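Long-range contacts in STIL N-terminal domain-containing protein (Trichoplax adhaerens, PDB 5OI9), which probably acts in centriole assembly as a STIL-family protein, its N-terminal domain being the part described here and a likely docking site for the partner CEP85: residues 24-30 against 194-200; 70-76 against 88-94; 153-159 against 278-284. Residues are numbered along the deposited sequence.

Interaction 1 (24-30 against 194-200)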
loop_
_atom_site.group_PDB
_atom_site.type_symbol
_atom_site.label_atom_id
_atom_site.label_comp_id
_atom_site.label_asym_id
_atom_site.label_seq_id
_atom_site.Cartn_x
_atom_site.Cartn_y
_atom_site.Cartn_z
ATOM N N GLY A 24 14.550 -21.313 12.580
ATOM C CA GLY A 24 13.377 -20.953 13.353
ATOM C C GLY A 24 12.130 -21.222 12.543
ATOM O O GLY A 24 12.191 -21.678 11.397
ATOM N N GLU A 25 10.990 -20.936 13.166
ATOM C CA GLU A 25 9.706 -21.134 12.508
ATOM C C GLU A 25 9.611 -20.307 11.232
ATOM O O GLU A 25 10.076 -19.166 11.174
ATOM C CB GLU A 25 8.565 -20.751 13.450
ATOM C CG GLU A 25 7.867 -21.919 14.115
ATOM C CD GLU A 25 6.706 -21.474 14.984
ATOM O OE1 GLU A 25 6.615 -20.263 15.280
ATOM O OE2 GLU A 25 5.882 -22.331 15.364
ATOM N N GLN A 26 9.009 -20.898 10.203
ATOM C CA GLN A 26 8.618 -20.125 9.033
ATOM C C GLN A 26 7.622 -19.043 9.428
ATOM O O GLN A 26 6.847 -19.196 10.376
ATOM C CB GLN A 26 7.987 -21.023 7.970
ATOM C CG GLN A 26 8.946 -21.895 7.203
ATOM C CD GLN A 26 8.348 -22.371 5.895
ATOM O OE1 GLN A 26 7.145 -22.235 5.667
ATOM N NE2 GLN A 26 9.186 -22.921 5.021
ATOM N N GLU A 27 7.643 -17.941 8.687
ATOM C CA GLU A 27 6.665 -16.876 8.847
ATOM C C GLU A 27 6.034 -16.581 7.496
ATOM O O GLU A 27 6.705 -16.636 6.460
ATOM C CB GLU A 27 7.301 -15.600 9.422
ATOM C CG GLU A 27 8.075 -15.800 10.719
ATOM C CD GLU A 27 7.178 -15.914 11.939
ATOM O OE1 GLU A 27 7.678 -16.325 13.006
ATOM O OE2 GLU A 27 5.976 -15.589 11.834
ATOM N N GLU A 28 4.740 -16.281 7.509
ATOM C CA GLU A 28 4.011 -15.887 6.312
ATOM C C GLU A 28 3.744 -14.391 6.386
ATOM O O GLU A 28 3.109 -13.917 7.335
ATOM C CB GLU A 28 2.707 -16.668 6.180
ATOM C CG GLU A 28 2.900 -18.161 5.966
ATOM C CD GLU A 28 1.597 -18.934 6.055
ATOM O OE1 GLU A 28 0.601 -18.373 6.562
ATOM O OE2 GLU A 28 1.569 -20.105 5.618
ATOM N N LEU A 29 4.229 -13.656 5.393
ATOM C CA LEU A 29 4.126 -12.205 5.361
ATOM C C LEU A 29 3.044 -11.779 4.380
ATOM O O LEU A 29 2.915 -12.352 3.292
ATOM C CB LEU A 29 5.468 -11.573 4.971
ATOM C CG LEU A 29 6.700 -12.062 5.742
ATOM C CD1 LEU A 29 7.957 -11.321 5.299
ATOM C CD2 LEU A 29 6.491 -11.919 7.246
ATOM N N HIS A 30 2.263 -10.774 4.772
ATOM C CA HIS A 30 1.303 -10.151 3.872
ATOM C C HIS A 30 0.958 -8.770 4.406
ATOM O O HIS A 30 1.098 -8.494 5.601
ATOM C CB HIS A 30 0.032 -10.991 3.701
ATOM C CG HIS A 30 -0.904 -10.451 2.663
ATOM N ND1 HIS A 30 -1.956 -9.616 2.970
ATOM C CD2 HIS A 30 -0.926 -10.605 1.318
ATOM C CE1 HIS A 30 -2.596 -9.290 1.860
ATOM N NE2 HIS A 30 -1.989 -9.876 0.843
ATOM N N ALA A 194 -0.315 -12.397 -2.830
ATOM C CA ALA A 194 0.888 -13.207 -2.667
ATOM C C ALA A 194 1.376 -13.232 -1.222
ATOM O O ALA A 194 1.573 -12.186 -0.597
ATOM C CB ALA A 194 1.994 -12.677 -3.581
ATOM N N LEU A 195 1.560 -14.442 -0.694
ATOM C CA LEU A 195 2.186 -14.643 0.606
ATOM C C LEU A 195 3.686 -14.842 0.426
ATOM O O LEU A 195 4.116 -15.648 -0.405
ATOM C CB LEU A 195 1.594 -15.858 1.320
ATOM C CG LEU A 195 0.140 -15.831 1.792
ATOM C CD1 LEU A 195 -0.177 -17.098 2.574
ATOM C CD2 LEU A 195 -0.135 -14.594 2.632
ATOM N N ILE A 196 4.477 -14.116 1.208
ATOM C CA ILE A 196 5.923 -14.303 1.234
ATOM C C ILE A 196 6.257 -15.264 2.367
ATOM O O ILE A 196 5.952 -14.991 3.533
ATOM C CB ILE A 196 6.661 -12.968 1.412
ATOM C CG1 ILE A 196 6.380 -12.030 0.235
ATOM C CG2 ILE A 196 8.158 -13.207 1.567
ATOM C CD1 ILE A 196 6.915 -12.527 -1.082
ATOM N N THR A 197 6.869 -16.396 2.024
ATOM C CA THR A 197 7.386 -17.319 3.026
ATOM C C THR A 197 8.766 -16.851 3.475
ATOM O O THR A 197 9.652 -16.631 2.645
ATOM C CB THR A 197 7.473 -18.736 2.460
ATOM O OG1 THR A 197 6.202 -19.121 1.922
ATOM C CG2 THR A 197 7.881 -19.722 3.545
ATOM N N ALA A 198 8.951 -16.698 4.785
ATOM C CA ALA A 198 10.199 -16.192 5.340
ATOM C C ALA A 198 10.752 -17.180 6.357
ATOM O O ALA A 198 10.034 -17.612 7.263
ATOM C CB ALA A 198 9.998 -14.820 5.990
ATOM N N VAL A 199 12.030 -17.512 6.213
ATOM C CA VAL A 199 12.699 -18.512 7.036
ATOM C C VAL A 199 13.907 -17.852 7.694
ATOM O O VAL A 199 14.755 -17.305 6.990
ATOM C CB VAL A 199 13.145 -19.734 6.214
ATOM C CG1 VAL A 199 14.118 -20.577 7.006
ATOM C CG2 VAL A 199 11.941 -20.558 5.786
ATOM N N PRO A 200 14.031 -17.889 9.019
ATOM C CA PRO A 200 15.244 -17.359 9.654
ATOM C C PRO A 200 16.444 -18.237 9.332
ATOM O O PRO A 200 16.363 -19.467 9.377
ATOM C CB PRO A 200 14.912 -17.393 11.154
ATOM C CG PRO A 200 13.449 -17.729 11.253
ATOM C CD PRO A 200 13.101 -18.467 10.000
#

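Interaction 2 (70-76 against 88-94)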
loop_
_atom_site.group_PDB
_atom_site.type_symbol
_atom_site.label_atom_id
_atom_site.label_comp_id
_atom_site.label_asym_id
_atom_site.label_seq_id
_atom_site.Cartn_x
_atom_site.Cartn_y
_atom_site.Cartn_z
ATOM N N LYS A 70 -16.156 12.677 -11.690
ATOM C CA LYS A 70 -14.900 12.017 -11.345
ATOM C C LYS A 70 -14.055 12.982 -10.526
ATOM O O LYS A 70 -13.589 14.001 -11.048
ATOM C CB LYS A 70 -14.151 11.578 -12.602
ATOM C CG LYS A 70 -14.904 10.598 -13.477
ATOM C CD LYS A 70 -15.036 9.241 -12.811
ATOM C CE LYS A 70 -15.566 8.203 -13.789
ATOM N NZ LYS A 70 -15.582 6.842 -13.184
ATOM N N PHE A 71 -13.848 12.658 -9.250
ATOM C CA PHE A 71 -12.994 13.466 -8.389
ATOM C C PHE A 71 -11.934 12.603 -7.719
ATOM O O PHE A 71 -11.778 11.424 -8.052
ATOM C CB PHE A 71 -13.811 14.184 -7.310
ATOM C CG PHE A 71 -14.900 15.066 -7.846
ATOM C CD1 PHE A 71 -14.598 16.184 -8.606
ATOM C CD2 PHE A 71 -16.229 14.792 -7.563
ATOM C CE1 PHE A 71 -15.601 17.002 -9.092
ATOM C CE2 PHE A 71 -17.237 15.608 -8.042
ATOM C CZ PHE A 71 -16.924 16.713 -8.808
ATOM N N PHE A 72 -11.210 13.182 -6.764
ATOM C CA PHE A 72 -10.273 12.444 -5.933
ATOM C C PHE A 72 -10.529 12.763 -4.469
ATOM O O PHE A 72 -10.858 13.901 -4.119
ATOM C CB PHE A 72 -8.808 12.777 -6.279
ATOM C CG PHE A 72 -8.394 12.359 -7.659
ATOM C CD1 PHE A 72 -8.077 11.039 -7.931
ATOM C CD2 PHE A 72 -8.313 13.288 -8.684
ATOM C CE1 PHE A 72 -7.694 10.648 -9.201
ATOM C CE2 PHE A 72 -7.931 12.905 -9.957
ATOM C CZ PHE A 72 -7.620 11.583 -10.216
ATOM N N LEU A 73 -10.395 11.749 -3.626
ATOM C CA LEU A 73 -10.187 11.945 -2.202
ATOM C C LEU A 73 -8.718 11.681 -1.896
ATOM O O LEU A 73 -8.071 10.859 -2.547
ATOM C CB LEU A 73 -11.084 11.022 -1.372
ATOM C CG LEU A 73 -12.592 11.284 -1.459
ATOM C CD1 LEU A 73 -13.364 10.335 -0.559
ATOM C CD2 LEU A 73 -12.911 12.731 -1.108
ATOM N N LEU A 74 -8.183 12.411 -0.924
ATOM C CA LEU A 74 -6.789 12.273 -0.532
ATOM C C LEU A 74 -6.729 11.809 0.913
ATOM O O LEU A 74 -7.418 12.364 1.777
ATOM C CB LEU A 74 -6.023 13.588 -0.707
ATOM C CG LEU A 74 -6.024 14.172 -2.120
ATOM C CD1 LEU A 74 -5.098 15.371 -2.206
ATOM C CD2 LEU A 74 -5.640 13.115 -3.144
ATOM N N GLY A 75 -5.906 10.794 1.170
ATOM C CA GLY A 75 -5.781 10.231 2.497
ATOM C C GLY A 75 -4.331 9.979 2.858
ATOM O O GLY A 75 -3.418 10.217 2.065
ATOM N N SER A 76 -4.140 9.496 4.081
ATOM C CA SER A 76 -2.832 9.094 4.569
ATOM C C SER A 76 -2.917 7.669 5.093
ATOM O O SER A 76 -3.961 7.234 5.587
ATOM C CB SER A 76 -2.326 10.034 5.671
ATOM O OG SER A 76 -3.207 10.025 6.780
ATOM N N ASN A 88 -6.671 7.168 6.485
ATOM C CA ASN A 88 -7.386 8.327 7.019
ATOM C C ASN A 88 -7.655 9.287 5.865
ATOM O O ASN A 88 -6.752 9.995 5.413
ATOM C CB ASN A 88 -6.580 8.998 8.127
ATOM C CG ASN A 88 -7.370 10.068 8.862
ATOM O OD1 ASN A 88 -8.583 9.955 9.031
ATOM N ND2 ASN A 88 -6.682 11.115 9.301
ATOM N N ILE A 89 -8.899 9.318 5.398
ATOM C CA ILE A 89 -9.304 10.138 4.260
ATOM C C ILE A 89 -9.945 11.413 4.790
ATOM O O ILE A 89 -10.980 11.360 5.468
ATOM C CB ILE A 89 -10.272 9.377 3.341
ATOM C CG1 ILE A 89 -9.644 8.062 2.873
ATOM C CG2 ILE A 89 -10.674 10.239 2.155
ATOM C CD1 ILE A 89 -10.532 7.256 1.945
ATOM N N ASP A 90 -9.345 12.567 4.472
ATOM C CA ASP A 90 -9.831 13.830 5.016
ATOM C C ASP A 90 -9.720 15.003 4.046
ATOM O O ASP A 90 -9.888 16.152 4.472
ATOM C CB ASP A 90 -9.082 14.175 6.310
ATOM C CG ASP A 90 -7.605 14.442 6.079
ATOM O OD1 ASP A 90 -7.052 13.924 5.085
ATOM O OD2 ASP A 90 -6.996 15.169 6.890
ATOM N N ARG A 91 -9.452 14.765 2.764
ATOM C CA ARG A 91 -9.279 15.852 1.811
ATOM C C ARG A 91 -9.993 15.526 0.510
ATOM O O ARG A 91 -9.844 14.424 -0.026
ATOM C CB ARG A 91 -7.795 16.118 1.537
ATOM C CG ARG A 91 -7.090 16.900 2.628
ATOM C CD ARG A 91 -5.593 16.843 2.425
ATOM N NE ARG A 91 -5.085 15.494 2.649
ATOM C CZ ARG A 91 -4.032 14.980 2.025
ATOM N NH1 ARG A 91 -3.377 15.699 1.122
ATOM N NH2 ARG A 91 -3.641 13.740 2.294
ATOM N N PHE A 92 -10.761 16.489 0.012
ATOM C CA PHE A 92 -11.390 16.402 -1.296
ATOM C C PHE A 92 -10.578 17.203 -2.303
ATOM O O PHE A 92 -10.060 18.277 -1.987
ATOM C CB PHE A 92 -12.828 16.922 -1.251
ATOM C CG PHE A 92 -13.417 17.192 -2.606
ATOM C CD1 PHE A 92 -13.807 16.147 -3.427
ATOM C CD2 PHE A 92 -13.578 18.491 -3.059
ATOM C CE1 PHE A 92 -14.347 16.393 -4.673
ATOM C CE2 PHE A 92 -14.117 18.743 -4.306
ATOM C CZ PHE A 92 -14.504 17.693 -5.114
ATOM N N ASP A 93 -10.472 16.675 -3.516
ATOM C CA ASP A 93 -9.688 17.311 -4.567
ATOM C C ASP A 93 -10.378 17.100 -5.908
ATOM O O ASP A 93 -10.472 15.961 -6.387
ATOM C CB ASP A 93 -8.267 16.743 -4.588
ATOM C CG ASP A 93 -7.371 17.433 -5.601
ATOM O OD1 ASP A 93 -7.763 18.495 -6.132
ATOM O OD2 ASP A 93 -6.270 16.908 -5.867
ATOM N N PRO A 94 -10.882 18.164 -6.537
ATOM C CA PRO A 94 -11.540 17.993 -7.844
ATOM C C PRO A 94 -10.602 17.484 -8.920
ATOM O O PRO A 94 -11.049 16.803 -9.850
ATOM C CB PRO A 94 -12.056 19.404 -8.167
ATOM C CG PRO A 94 -12.056 20.135 -6.858
ATOM C CD PRO A 94 -10.916 19.560 -6.076
#

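Interaction 3 (153-159 against 278-284)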
loop_
_atom_site.group_PDB
_atom_site.type_symbol
_atom_site.label_atom_id
_atom_site.label_comp_id
_atom_site.label_asym_id
_atom_site.label_seq_id
_atom_site.Cartn_x
_atom_site.Cartn_y
_atom_site.Cartn_z
ATOM N N LEU A 153 4.031 -1.583 -9.945
ATOM C CA LEU A 153 5.050 -2.352 -9.235
ATOM C C LEU A 153 6.141 -2.847 -10.180
ATOM O O LEU A 153 7.314 -2.919 -9.793
ATOM C CB LEU A 153 4.410 -3.526 -8.497
ATOM C CG LEU A 153 3.543 -3.184 -7.282
ATOM C CD1 LEU A 153 3.061 -4.455 -6.600
ATOM C CD2 LEU A 153 4.316 -2.307 -6.307
ATOM N N LYS A 154 5.779 -3.185 -11.419
ATOM C CA LYS A 154 6.774 -3.669 -12.373
ATOM C C LYS A 154 7.674 -2.548 -12.877
ATOM O O LYS A 154 8.859 -2.782 -13.147
ATOM C CB LYS A 154 6.090 -4.350 -13.559
ATOM C CG LYS A 154 5.342 -5.630 -13.222
ATOM C CD LYS A 154 4.538 -6.126 -14.421
ATOM C CE LYS A 154 3.725 -7.357 -14.062
ATOM N NZ LYS A 154 2.966 -7.870 -15.229
ATOM N N LEU A 155 7.144 -1.332 -13.001
ATOM C CA LEU A 155 7.830 -0.271 -13.725
ATOM C C LEU A 155 8.309 0.882 -12.853
ATOM O O LEU A 155 9.052 1.736 -13.350
ATOM C CB LEU A 155 6.919 0.287 -14.830
ATOM C CG LEU A 155 6.499 -0.715 -15.909
ATOM C CD1 LEU A 155 5.536 -0.076 -16.903
ATOM C CD2 LEU A 155 7.720 -1.270 -16.622
ATOM N N SER A 156 7.912 0.940 -11.584
ATOM C CA SER A 156 8.295 2.061 -10.737
ATOM C C SER A 156 9.801 2.084 -10.503
ATOM O O SER A 156 10.445 1.038 -10.387
ATOM C CB SER A 156 7.570 1.990 -9.394
ATOM O OG SER A 156 8.021 3.006 -8.518
ATOM N N CYS A 157 10.358 3.293 -10.430
ATOM C CA CYS A 157 11.763 3.499 -10.099
ATOM C C CYS A 157 11.946 4.165 -8.740
ATOM O O CYS A 157 13.069 4.551 -8.398
ATOM C CB CYS A 157 12.449 4.337 -11.182
ATOM S SG CYS A 157 12.481 3.601 -12.835
ATOM N N ASP A 158 10.879 4.307 -7.960
ATOM C CA ASP A 158 10.905 5.059 -6.714
ATOM C C ASP A 158 11.137 4.142 -5.520
ATOM O O ASP A 158 11.133 2.914 -5.630
ATOM C CB ASP A 158 9.599 5.837 -6.529
ATOM C CG ASP A 158 9.408 6.915 -7.578
ATOM O OD1 ASP A 158 10.422 7.416 -8.111
ATOM O OD2 ASP A 158 8.244 7.265 -7.864
ATOM N N SER A 159 11.332 4.769 -4.358
ATOM C CA SER A 159 11.498 4.035 -3.112
ATOM C C SER A 159 10.265 3.190 -2.815
ATOM O O SER A 159 9.155 3.495 -3.256
ATOM C CB SER A 159 11.754 5.004 -1.954
ATOM O OG SER A 159 12.969 5.712 -2.135
ATOM N N ARG A 278 7.967 -5.579 -4.037
ATOM C CA ARG A 278 8.623 -4.665 -4.964
ATOM C C ARG A 278 9.829 -5.322 -5.628
ATOM O O ARG A 278 10.042 -5.166 -6.836
ATOM C CB ARG A 278 9.037 -3.400 -4.221
ATOM C CG ARG A 278 9.727 -2.381 -5.085
ATOM C CD ARG A 278 8.782 -1.783 -6.114
ATOM N NE ARG A 278 9.505 -0.851 -6.969
ATOM C CZ ARG A 278 9.770 0.405 -6.635
ATOM N NH1 ARG A 278 9.356 0.882 -5.468
ATOM N NH2 ARG A 278 10.443 1.187 -7.468
ATOM N N TYR A 279 10.627 -6.063 -4.854
ATOM C CA TYR A 279 11.776 -6.763 -5.426
ATOM C C TYR A 279 11.333 -7.845 -6.404
ATOM O O TYR A 279 11.918 -7.993 -7.485
ATOM C CB TYR A 279 12.630 -7.360 -4.306
ATOM C CG TYR A 279 13.837 -8.143 -4.779
ATOM C CD1 TYR A 279 14.958 -7.495 -5.287
ATOM C CD2 TYR A 279 13.863 -9.530 -4.701
ATOM C CE1 TYR A 279 16.066 -8.206 -5.712
ATOM C CE2 TYR A 279 14.968 -10.251 -5.121
ATOM C CZ TYR A 279 16.065 -9.585 -5.628
ATOM O OH TYR A 279 17.165 -10.300 -6.052
ATOM N N LEU A 280 10.297 -8.606 -6.047
ATOM C CA LEU A 280 9.837 -9.686 -6.916
ATOM C C LEU A 280 9.225 -9.150 -8.205
ATOM O O LEU A 280 9.417 -9.733 -9.279
ATOM C CB LEU A 280 8.825 -10.560 -6.179
ATOM C CG LEU A 280 9.375 -11.379 -5.017
ATOM C CD1 LEU A 280 8.292 -12.254 -4.424
ATOM C CD2 LEU A 280 10.552 -12.215 -5.486
ATOM N N TYR A 281 8.481 -8.045 -8.121
ATOM C CA TYR A 281 7.744 -7.556 -9.281
ATOM C C TYR A 281 8.600 -6.723 -10.225
ATOM O O TYR A 281 8.346 -6.720 -11.435
ATOM C CB TYR A 281 6.543 -6.726 -8.828
ATOM C CG TYR A 281 5.257 -7.510 -8.743
ATOM C CD1 TYR A 281 4.475 -7.719 -9.871
ATOM C CD2 TYR A 281 4.821 -8.039 -7.538
ATOM C CE1 TYR A 281 3.297 -8.436 -9.801
ATOM C CE2 TYR A 281 3.645 -8.755 -7.460
ATOM C CZ TYR A 281 2.886 -8.949 -8.591
ATOM O OH TYR A 281 1.713 -9.664 -8.509
ATOM N N SER A 282 9.600 -6.014 -9.702
ATOM C CA SER A 282 10.291 -4.997 -10.486
ATOM C C SER A 282 10.933 -5.587 -11.734
ATOM O O SER A 282 11.702 -6.549 -11.662
ATOM C CB SER A 282 11.353 -4.304 -9.634
ATOM O OG SER A 282 12.031 -3.312 -10.391
ATOM N N GLN A 283 10.608 -5.003 -12.883
ATOM C CA GLN A 283 11.304 -5.301 -14.125
ATOM C C GLN A 283 12.373 -4.265 -14.447
ATOM O O GLN A 283 13.002 -4.346 -15.507
ATOM C CB GLN A 283 10.300 -5.417 -15.277
ATOM C CG GLN A 283 9.351 -6.600 -15.120
ATOM C CD GLN A 283 8.299 -6.667 -16.210
ATOM O OE1 GLN A 283 8.374 -5.952 -17.209
ATOM N NE2 GLN A 283 7.307 -7.531 -16.021
ATOM N N ARG A 284 12.586 -3.289 -13.559
ATOM C CA ARG A 284 13.736 -2.402 -13.657
ATOM C C ARG A 284 15.016 -3.070 -13.172
ATOM O O ARG A 284 16.109 -2.611 -13.518
ATOM C CB ARG A 284 13.496 -1.123 -12.850
ATOM C CG ARG A 284 12.225 -0.370 -13.218
ATOM C CD ARG A 284 12.198 -0.021 -14.695
ATOM N NE ARG A 284 11.106 0.893 -15.013
ATOM C CZ ARG A 284 10.764 1.248 -16.246
ATOM N NH1 ARG A 284 11.427 0.766 -17.287
ATOM N NH2 ARG A 284 9.755 2.086 -16.439
HETATM O O HOH W 1 9.743 -1.245 -9.937
HETATM O O HOH W 2 4.832 -8.243 -17.037
HETATM O O HOH W 3 12.603 -0.660 -9.704
#

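Interaction 1 (24-30 against 194-200)
Four backbone hydrogen bonds tie residues 27-29 to 196-198. Glu-27 N donates to Ala-198 O and Ala-198 N to Glu-27 O, both at 2.8 Å; Leu-29 N reaches Ile-196 O at 2.9 Å and Ile-196 N reaches Leu-29 O at 3.1 Å. Between these two hydrogen-bonded pairs, Glu-28 and Thr-197 form a non-hydrogen-bonded pair, where Glu-28 CA lies 3.5 Å from Ile-196 O in a CA-H...O contact. This antiparallel ladder adds the short strand 27-29 as an outermost strand of a mixed sheet, with strand 309-314 bonded to the other edge of 196-200. Leu-29, Ile-196 and Ala-198 share one face: Leu-29 CB is 4.0 Å from Ile-196 CB, and Leu-29 CD1 is 4.1 Å from Ala-198 CB. Trp-273 of helix 270-281 covers Leu-29 and Ile-196. On the face of Glu-28 and Thr-197, Gln-26 OE1 approaches Thr-197 CG2 at 3.4 Å. Beyond the ladder, His-30 CB touches Leu-195 CD2 at 3.8 Å, while its NE2 is hydrogen-bonded to Pro-192 O.

Interaction 2 (70-76 against 88-94)
Residues 70-76 and 88-94 face each other in a twisted antiparallel beta hairpin, formed by strands 69-79 and 85-97 of a large mixed sheet. Strand 118-126 flanks the first arm and strand 39-44 the second, so the pairing lies within the sheet. Phe-72 and Asp-93 exchange two backbone hydrogen bonds, N to O, of 2.9 Å each. At the other end Ser-76 N donates to Asn-88 O at 3.0 Å, and Asn-88 N to Ser-76 O at 2.9 Å. A classic beta bulge interrupts the ladder: Asp-90 and Arg-91 both face Leu-74, whose N binds Arg-91 O at 2.8 Å, whereas Leu-74 O takes weak bonds from Asp-90 N and Arg-91 N, each 3.3 Å long. Beyond the bulge Gly-75 lets the backbones close in, its CA only 3.9 Å from Ile-89 CA; a side chain there would crowd Asn-88 O.

On one face, the edge of Phe-92 meets the face of Phe-71 in a T-shaped stack (centroids 5.1 Å apart, planes at 73°), and Leu-73 CB packs on Ile-89 CG2 at 3.6 Å. On the other face the Arg-91 guanidinium lies over Leu-74 CB, 3.7 Å from CZ, and forms a salt bridge with Asp-117. The chemistry thus divides by face, with apolar and aromatic packing on the face of Phe-71 and Phe-92, which reach helix 45-61, and charged groups among apolar ones opposite.

Interaction 3 (153-159 against 278-284)
Two helix C-termini meet here, those of helices 139-155 and 270-281, and the chain leaving each one makes an ST turn. Ser-156 OG accepts from Asp-158 N, and Ser-282 OG from Arg-284 N, both at 3.2 Å. Carbonyls of the first segment are met by donors of the second. Gln-283 N binds Lys-154 O at 2.8 Å, and Arg-284 NE binds Leu-155 O at 2.8 Å. Arg-278 extends into the turn after helix 139-155, where Arg-278 NH2 is hydrogen-bonded to Asp-158 O at 2.6 Å. A weak bond also runs from Arg-278 NH2 to Ser-156 O at 2.9 Å. This junction joins the helix ends through main-chain acceptors, which both arginines address without a carboxylate partner from the other segment. Water 1 extends the network, accepting from Arg-278 NE at 3.0 Å and donating to Leu-153 O at 3.0 Å and Ser-156 O at 2.4 Å. Apolar contact flanks it: Leu-153 CB lies 3.9 Å from Tyr-281 CB, with Leu-153 CD1 over the Tyr-281 ring, whose hydroxyl is hydrogen-bonded to Ser-319 O. Farther out, water 2 bridges Lys-154 NZ, 2.6 Å away, and Gln-283 NE2, 2.8 Å away.

How the interactions relate
Interactions 1 and 2 are both antiparallel strand pairings but belong to different sheets, on opposite sides of the chain's centre with centres 35 Å apart. Interaction 1 adds an outermost strand, whereas interaction 2 pairs two inner strands and buries more of its residues. Interaction 3 joins helix ends and relies on arginine side chains and waters where the other two rely on backbone ladders; like interaction 1, it has five exposed residues, against two in interaction 2. Helix 270-281 connects interactions 1 and 3: Ile-196 CD1 packs on Leu-280 CD1 at 3.6 Å, and their segments alternate along the chain. Interaction 2 touches neither, its nearest atoms being about 15 Å from those of interaction 3.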